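Local atomic coordinates of signal recognition 54 kDa protein (Pyrococcus furiosus, PDB entry 3DM5), a protein that belongs to the SRP54 family of signal recognition particle proteins, joining an N-terminal helical bundle, a P-loop NTPase-type domain and a helical signal peptide binding domain. Residues Q336-R341 against K374-M379; T116-A121 against R148-R153; A26-L31 against E73-I78. One frame throughout, in Å; residues are numbered along the deposited sequence.

All three contacts join helix to helix through apolar side chains, without a hydrogen bond between their segments, yet each belongs to a different domain. Contact 3 is buried in the helical bundle, where three branched aliphatic residues meet. Contact 2 is also buried, but its closer backbones meet at alanine, and its outer side carries an arginine weakly bonded to a sulfate ion. Contact 1, in the signal peptide binding domain, is only partly buried: a leucine-phenylalanine pair gives way to charged residues. No helix is shared between them. Contacts 1 and 2 lie on opposite sides of the chain's centre, their own centres about 62 Å apart, whereas those of contacts 1 and 3 are about 33 Å apart.

Contact 1: residues Q336-R341 against K374-M379; sequences QLEAMR and KFKVIM
Leu-337 and Phe-375 form the buried side of a helix-helix contact in the all-helical signal peptide binding domain, joining helix 330-341 to helix 369-379. The leucine sends its CD1 methyl to the rim of the phenyl ring, in the ring plane, where it stands 3.9 Å from Phe-375 CD2. Its first torsion (chi1 -49°) sets CG beside the backbone N, on the way to the ring. Two bulky apolar residues suit this side because Leu-372 packs on Leu-337, and Leu-415 of helix 409-427 on Phe-375.

The other side is looser and polar. Here the carboxylate end of Glu-338 lies against the methylenes of Lys-376, the two chains crossing at a slant; long flexible chains suit a partly exposed margin. The opposite charges are not in contact, Glu-338 OE2 being 5.6 Å from Lys-376 NZ, and probably attract only weakly. Each also has a partner of its own: the lysine forms a salt bridge with Asp-380, and the glutamate with Arg-341. In that second pair Arg-341 NE is 2.9 Å from Glu-338 OE1, but the oxygen sits far off the plane of the guanidinium group, so no N-H is aimed at it. Across the helices, Glu-338 OE2 rests 3.8 Å from Lys-376 CD.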
# COMPACT_ATOMS: atom_id res chain seq x y z
N GLN A 336 13.03 -29.04 -19.88
CA GLN A 336 13.61 -28.89 -21.21
C GLN A 336 12.51 -28.83 -22.25
O GLN A 336 12.45 -27.89 -23.05
CB GLN A 336 14.56 -30.05 -21.53
CG GLN A 336 15.84 -30.10 -20.70
CD GLN A 336 16.72 -28.88 -20.91
OE1 GLN A 336 16.34 -27.75 -20.59
NE2 GLN A 336 17.92 -29.11 -21.43
N LEU A 337 11.63 -29.82 -22.24
CA LEU A 337 10.54 -29.88 -23.20
C LEU A 337 9.61 -28.69 -23.04
O LEU A 337 9.34 -27.97 -24.01
CB LEU A 337 9.75 -31.19 -23.05
CG LEU A 337 10.54 -32.51 -22.99
CD1 LEU A 337 9.61 -33.70 -23.17
CD2 LEU A 337 11.69 -32.55 -24.01
N GLU A 338 9.12 -28.47 -21.82
CA GLU A 338 8.20 -27.37 -21.54
C GLU A 338 8.70 -26.06 -22.15
O GLU A 338 7.91 -25.26 -22.66
CB GLU A 338 8.01 -27.20 -20.03
CG GLU A 338 6.68 -26.58 -19.60
CD GLU A 338 5.47 -27.42 -20.02
OE1 GLU A 338 5.07 -27.33 -21.20
OE2 GLU A 338 4.92 -28.16 -19.17
N ALA A 339 10.01 -25.84 -22.10
CA ALA A 339 10.62 -24.65 -22.68
C ALA A 339 10.64 -24.72 -24.20
O ALA A 339 10.46 -23.71 -24.87
CB ALA A 339 12.03 -24.46 -22.14
N MET A 340 10.87 -25.91 -24.73
CA MET A 340 10.96 -26.09 -26.18
C MET A 340 9.66 -25.71 -26.87
O MET A 340 9.68 -25.01 -27.89
CB MET A 340 11.37 -27.52 -26.54
CG MET A 340 12.84 -27.83 -26.28
SD MET A 340 13.98 -26.62 -27.00
CE MET A 340 13.62 -26.81 -28.74
N ARG A 341 8.53 -26.15 -26.32
CA ARG A 341 7.24 -25.87 -26.94
C ARG A 341 6.76 -24.44 -26.67
O ARG A 341 5.89 -23.91 -27.36
CB ARG A 341 6.18 -26.89 -26.52
CG ARG A 341 5.61 -26.67 -25.13
CD ARG A 341 4.48 -27.65 -24.86
NE ARG A 341 3.63 -27.27 -23.74
CZ ARG A 341 3.28 -26.02 -23.44
NH1 ARG A 341 3.69 -25.00 -24.19
NH2 ARG A 341 2.50 -25.79 -22.39
N LYS A 374 1.25 -35.35 -24.15
CA LYS A 374 1.05 -36.67 -23.58
C LYS A 374 2.10 -36.96 -22.51
O LYS A 374 1.80 -37.52 -21.45
CB LYS A 374 1.11 -37.73 -24.68
CG LYS A 374 1.06 -39.17 -24.20
CD LYS A 374 0.87 -40.13 -25.36
CE LYS A 374 -0.53 -40.04 -25.94
NZ LYS A 374 -1.57 -40.64 -25.06
N PHE A 375 3.34 -36.57 -22.81
CA PHE A 375 4.46 -36.76 -21.90
C PHE A 375 4.22 -36.08 -20.56
O PHE A 375 4.50 -36.65 -19.50
CB PHE A 375 5.74 -36.24 -22.54
CG PHE A 375 6.45 -37.25 -23.39
CD1 PHE A 375 5.80 -38.39 -23.82
CD2 PHE A 375 7.77 -37.05 -23.78
CE1 PHE A 375 6.46 -39.33 -24.61
CE2 PHE A 375 8.44 -37.97 -24.56
CZ PHE A 375 7.78 -39.11 -24.98
N LYS A 376 3.71 -34.86 -20.60
CA LYS A 376 3.41 -34.13 -19.38
C LYS A 376 2.37 -34.91 -18.58
O LYS A 376 2.57 -35.17 -17.40
CB LYS A 376 2.89 -32.73 -19.69
CG LYS A 376 2.46 -31.96 -18.46
CD LYS A 376 1.95 -30.58 -18.81
CE LYS A 376 1.52 -29.81 -17.56
NZ LYS A 376 0.40 -30.48 -16.82
N VAL A 377 1.28 -35.28 -19.24
CA VAL A 377 0.21 -36.03 -18.59
C VAL A 377 0.73 -37.26 -17.84
O VAL A 377 0.25 -37.59 -16.75
CB VAL A 377 -0.87 -36.45 -19.61
CG1 VAL A 377 -1.91 -37.31 -18.94
CG2 VAL A 377 -1.51 -35.23 -20.22
N ILE A 378 1.73 -37.92 -18.41
CA ILE A 378 2.29 -39.11 -17.79
C ILE A 378 3.08 -38.76 -16.53
O ILE A 378 2.90 -39.39 -15.48
CB ILE A 378 3.20 -39.90 -18.77
CG1 ILE A 378 2.37 -40.50 -19.92
CG2 ILE A 378 3.96 -41.02 -18.05
CD1 ILE A 378 3.17 -41.38 -20.85
N MET A 379 3.93 -37.75 -16.62
CA MET A 379 4.74 -37.32 -15.49
C MET A 379 3.90 -36.78 -14.33
O MET A 379 4.28 -36.89 -13.18
CB MET A 379 5.79 -36.30 -15.94
CG MET A 379 6.95 -36.92 -16.70
SD MET A 379 8.20 -35.75 -17.27
CE MET A 379 7.23 -34.74 -18.38

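Contact 2: residues T116-A121 against R148-R153; sequences TVAKLA and RQLLDR. With SO4 (sulfate ion), chain L.
Ala-118 points its methyl at the second helix and is met there by two consecutive leucines, Leu-150 and Leu-151. Leu-150 approaches with its root and one tip: CD1 lies 3.6 Å from Ala-118 CB, and Leu-150 CB is almost as near. Leu-151 comes from the neighbouring position and lays CD2 along the alanine helix, 3.8 Å from Ala-118 O and 4.2 Å from Ala-121 CB. In both leucines CG stands beside the backbone N (chi1 -58° in Leu-150), which carries the ends of both to Ala-118, and that of Leu-151 on to Ala-121. Alanine suits positions 118 and 121 because a single methyl allows the backbones to approach closely; the CA atoms of Ala-118 and Leu-150 are 6.4 Å apart.

The contact belongs to the P-loop NTPase fold. Helix 113-125 packs on the central sheet through Val-117 and Leu-120, while Lys-119, part of the GDP pocket, hydrogen-bonds through NZ to the carbonyls of Gly-275 and Asp-280.

Away from the alanines, Arg-148 NE donates a hydrogen bond, part of a salt bridge, to the syn lone pair of Asp-152 OD1 at 2.9 Å, nearly in the guanidinium plane. That bond helps fix the arginine's rotation, while its NH2 makes two weak bonds to a sulfate ion, probably from the crystallisation liquor; the shorter reaches O2 at 3.3 Å. The chemistry is thus divided: between these two segments the side-chain contacts are apolar, without a hydrogen bond, which suits a buried interface, while Arg-148 and Asp-152 pair on the side turned from the alanines, where both also pack on His-145 of the second subunit.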
# COMPACT_ATOMS: atom_id res chain seq x y z
N THR A 116 9.15 26.97 -13.67
CA THR A 116 8.77 26.73 -15.04
C THR A 116 9.33 27.81 -16.01
O THR A 116 9.62 27.52 -17.17
CB THR A 116 7.25 26.60 -15.19
OG1 THR A 116 6.76 25.69 -14.20
CG2 THR A 116 6.88 26.11 -16.60
N VAL A 117 9.51 29.03 -15.53
CA VAL A 117 9.99 30.09 -16.42
C VAL A 117 11.41 29.73 -16.82
O VAL A 117 11.78 29.85 -17.98
CB VAL A 117 9.91 31.49 -15.77
CG1 VAL A 117 10.80 32.50 -16.48
CG2 VAL A 117 8.46 31.96 -15.71
N ALA A 118 12.19 29.24 -15.85
CA ALA A 118 13.58 28.83 -16.10
C ALA A 118 13.67 27.61 -16.99
O ALA A 118 14.51 27.55 -17.89
CB ALA A 118 14.31 28.56 -14.79
N LYS A 119 12.79 26.63 -16.74
CA LYS A 119 12.75 25.42 -17.52
C LYS A 119 12.50 25.70 -18.99
O LYS A 119 13.18 25.14 -19.87
CB LYS A 119 11.68 24.46 -16.98
CG LYS A 119 11.97 23.88 -15.61
CD LYS A 119 10.81 23.02 -15.17
CE LYS A 119 11.00 22.40 -13.80
NZ LYS A 119 9.95 21.35 -13.62
N LEU A 120 11.50 26.55 -19.24
CA LEU A 120 11.14 26.97 -20.60
C LEU A 120 12.28 27.77 -21.27
O LEU A 120 12.62 27.53 -22.42
CB LEU A 120 9.83 27.75 -20.57
CG LEU A 120 9.07 27.88 -21.88
CD1 LEU A 120 8.79 26.53 -22.48
CD2 LEU A 120 7.80 28.63 -21.62
N ALA A 121 12.90 28.68 -20.54
CA ALA A 121 14.04 29.41 -21.10
C ALA A 121 15.15 28.45 -21.50
O ALA A 121 15.68 28.52 -22.62
CB ALA A 121 14.55 30.42 -20.10
N ARG A 148 17.91 34.14 -11.23
CA ARG A 148 19.36 34.27 -11.36
C ARG A 148 20.05 32.94 -10.99
O ARG A 148 20.90 32.43 -11.72
CB ARG A 148 19.91 35.39 -10.46
CG ARG A 148 19.55 36.82 -10.84
CD ARG A 148 20.07 37.15 -12.21
NE ARG A 148 21.53 37.13 -12.29
CZ ARG A 148 22.33 37.98 -11.65
NH1 ARG A 148 21.84 38.90 -10.85
NH2 ARG A 148 23.64 37.89 -11.81
N GLN A 149 19.66 32.41 -9.82
CA GLN A 149 20.10 31.10 -9.35
C GLN A 149 19.91 29.98 -10.40
O GLN A 149 20.82 29.21 -10.66
CB GLN A 149 19.36 30.73 -8.04
CG GLN A 149 19.31 29.25 -7.74
CD GLN A 149 18.12 28.86 -6.87
OE1 GLN A 149 17.43 29.72 -6.32
NE2 GLN A 149 17.87 27.58 -6.75
N LEU A 150 18.73 29.91 -11.01
CA LEU A 150 18.48 28.85 -11.97
C LEU A 150 19.16 29.05 -13.32
O LEU A 150 19.42 28.10 -14.05
CB LEU A 150 16.97 28.67 -12.19
CG LEU A 150 16.10 28.35 -10.96
CD1 LEU A 150 14.60 28.44 -11.25
CD2 LEU A 150 16.47 26.98 -10.45
N LEU A 151 19.44 30.31 -13.66
CA LEU A 151 19.69 30.64 -15.05
C LEU A 151 21.09 31.17 -15.37
O LEU A 151 21.52 31.10 -16.51
CB LEU A 151 18.61 31.61 -15.55
CG LEU A 151 17.23 31.03 -15.85
CD1 LEU A 151 16.27 32.12 -16.26
CD2 LEU A 151 17.31 29.95 -16.92
N ASP A 152 21.79 31.69 -14.36
CA ASP A 152 23.14 32.24 -14.59
C ASP A 152 24.09 31.23 -15.25
O ASP A 152 24.87 31.61 -16.14
CB ASP A 152 23.79 32.78 -13.31
CG ASP A 152 23.22 34.11 -12.85
OD1 ASP A 152 22.35 34.68 -13.54
OD2 ASP A 152 23.67 34.60 -11.79
N ARG A 153 24.03 29.97 -14.82
CA ARG A 153 24.92 28.93 -15.34
C ARG A 153 24.81 28.88 -16.84
O ARG A 153 25.74 28.46 -17.52
CB ARG A 153 24.58 27.53 -14.81
CG ARG A 153 23.52 27.48 -13.73
CD ARG A 153 23.25 26.05 -13.23
NE ARG A 153 22.79 26.10 -11.84
CZ ARG A 153 21.52 25.98 -11.45
NH1 ARG A 153 20.54 25.76 -12.34
NH2 ARG A 153 21.23 26.07 -10.15
S SO4 L . 25.57 39.67 -9.05
O1 SO4 L . 25.33 40.40 -10.30
O2 SO4 L . 25.91 38.29 -9.39
O3 SO4 L . 26.66 40.26 -8.28
O4 SO4 L . 24.37 39.75 -8.22

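Contact 3: residues A26-L31 against E73-I78; sequences ALIKEL and EHIIKI
Ile-75 meets two residues of the facing helix with two different branches. Its longer branch ends at CD1, which touches the terminal methyl of Ile-28 tip to tip, CD1 to CD1 at 3.6 Å. Its shorter branch offers CG2 to Leu-31 CD2 at 3.8 Å, and here the two side chains run past each other in opposite directions. A beta-branched residue suits this position, since one isoleucine can engage side chains almost one helical turn apart.

The next layer is the backbone that aims these groups. Ile-75 and Leu-31 both set out toward the facing segment. The leucine's CG is swung away from its backbone N (chi1 165°), so that the branched end extends across the interface. Ile-28 starts less directly, but CG1 beside the backbone N and a further bend at chi2 (-61°) bring CD1 to the meeting point. These methyls span a moderate gap, the CA atoms of Ile-28 and Ile-75 being 8.7 Å apart. The main-chain bond from Leu-31 N to Leu-27 O, 3.0 Å long, belongs to the regular helix that holds Leu-31 in place.

Further out, charged groups occupy the margins: Glu-30 forms a salt bridge with Lys-16, and Lys-77 one with Glu-81 and another with Glu-318 of the third subunit. The apolar cluster itself is enclosed within the N-terminal helical bundle. Ile-17 of helix 5-19 packs on Leu-31 and Ile-75, while Ala-60 of helix 46-62 touches Ile-28 and Ile-75, so all four helices of the bundle contribute to this core.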
# COMPACT_ATOMS: atom_id res chain seq x y z
N ALA A 26 -18.61 -9.70 -20.92
CA ALA A 26 -18.16 -9.68 -19.53
C ALA A 26 -16.73 -9.13 -19.38
O ALA A 26 -16.39 -8.49 -18.39
CB ALA A 26 -18.28 -11.08 -18.92
N LEU A 27 -15.91 -9.42 -20.39
CA LEU A 27 -14.54 -8.95 -20.44
C LEU A 27 -14.54 -7.44 -20.51
O LEU A 27 -13.86 -6.78 -19.75
CB LEU A 27 -13.84 -9.51 -21.68
CG LEU A 27 -12.35 -9.19 -21.71
CD1 LEU A 27 -11.69 -9.74 -20.46
CD2 LEU A 27 -11.70 -9.74 -22.96
N ILE A 28 -15.32 -6.91 -21.46
CA ILE A 28 -15.47 -5.48 -21.64
C ILE A 28 -15.89 -4.82 -20.32
O ILE A 28 -15.22 -3.91 -19.83
CB ILE A 28 -16.56 -5.16 -22.70
CG1 ILE A 28 -16.39 -6.01 -23.96
CG2 ILE A 28 -16.58 -3.68 -23.00
CD1 ILE A 28 -15.11 -5.81 -24.67
N LYS A 29 -17.01 -5.27 -19.76
CA LYS A 29 -17.59 -4.63 -18.58
C LYS A 29 -16.54 -4.53 -17.48
O LYS A 29 -16.52 -3.56 -16.72
CB LYS A 29 -18.86 -5.36 -18.10
N GLU A 30 -15.66 -5.52 -17.40
CA GLU A 30 -14.58 -5.51 -16.41
C GLU A 30 -13.48 -4.52 -16.76
O GLU A 30 -12.88 -3.89 -15.88
CB GLU A 30 -13.96 -6.89 -16.30
CG GLU A 30 -12.61 -6.85 -15.59
CD GLU A 30 -11.98 -8.21 -15.43
OE1 GLU A 30 -12.55 -9.20 -15.95
OE2 GLU A 30 -10.92 -8.30 -14.78
N LEU A 31 -13.18 -4.44 -18.05
CA LEU A 31 -12.22 -3.48 -18.55
C LEU A 31 -12.70 -2.07 -18.19
O LEU A 31 -11.96 -1.28 -17.60
CB LEU A 31 -12.11 -3.61 -20.07
CG LEU A 31 -11.41 -2.44 -20.78
CD1 LEU A 31 -9.88 -2.50 -20.60
CD2 LEU A 31 -11.80 -2.44 -22.25
N GLU A 73 -7.42 -7.05 -30.47
CA GLU A 73 -6.47 -6.01 -30.84
C GLU A 73 -7.21 -4.73 -31.14
O GLU A 73 -6.63 -3.64 -31.13
CB GLU A 73 -5.68 -6.40 -32.09
CG GLU A 73 -4.81 -7.62 -31.95
CD GLU A 73 -4.50 -8.24 -33.29
OE1 GLU A 73 -5.38 -8.20 -34.19
OE2 GLU A 73 -3.37 -8.76 -33.46
N HIS A 74 -8.49 -4.85 -31.44
CA HIS A 74 -9.24 -3.67 -31.79
C HIS A 74 -9.69 -2.98 -30.52
O HIS A 74 -9.82 -1.75 -30.50
CB HIS A 74 -10.42 -4.01 -32.70
CG HIS A 74 -11.21 -2.82 -33.13
ND1 HIS A 74 -12.50 -2.60 -32.71
CD2 HIS A 74 -10.89 -1.79 -33.95
CE1 HIS A 74 -12.94 -1.47 -33.24
NE2 HIS A 74 -11.99 -0.96 -33.99
N ILE A 75 -9.91 -3.76 -29.46
CA ILE A 75 -10.20 -3.18 -28.16
C ILE A 75 -9.00 -2.37 -27.69
O ILE A 75 -9.13 -1.23 -27.25
CB ILE A 75 -10.48 -4.25 -27.09
CG1 ILE A 75 -11.70 -5.09 -27.47
CG2 ILE A 75 -10.71 -3.57 -25.76
CD1 ILE A 75 -13.01 -4.42 -27.20
N ILE A 76 -7.81 -2.97 -27.77
CA ILE A 76 -6.60 -2.29 -27.37
C ILE A 76 -6.58 -0.96 -28.10
O ILE A 76 -6.24 0.06 -27.52
CB ILE A 76 -5.36 -3.08 -27.78
CG1 ILE A 76 -5.47 -4.55 -27.33
CG2 ILE A 76 -4.11 -2.44 -27.23
CD1 ILE A 76 -5.04 -4.77 -25.96
N LYS A 77 -6.94 -0.98 -29.39
CA LYS A 77 -6.95 0.22 -30.22
C LYS A 77 -7.98 1.26 -29.76
O LYS A 77 -7.67 2.44 -29.65
CB LYS A 77 -7.23 -0.14 -31.68
CG LYS A 77 -6.82 0.94 -32.69
CD LYS A 77 -7.97 1.84 -33.07
CE LYS A 77 -7.56 2.77 -34.21
NZ LYS A 77 -8.65 3.71 -34.62
N ILE A 78 -9.20 0.81 -29.50
CA ILE A 78 -10.25 1.68 -28.99
C ILE A 78 -9.83 2.43 -27.71
O ILE A 78 -9.95 3.65 -27.63
CB ILE A 78 -11.53 0.88 -28.71
CG1 ILE A 78 -12.05 0.25 -30.01
CG2 ILE A 78 -12.57 1.78 -28.08
CD1 ILE A 78 -13.26 -0.67 -29.82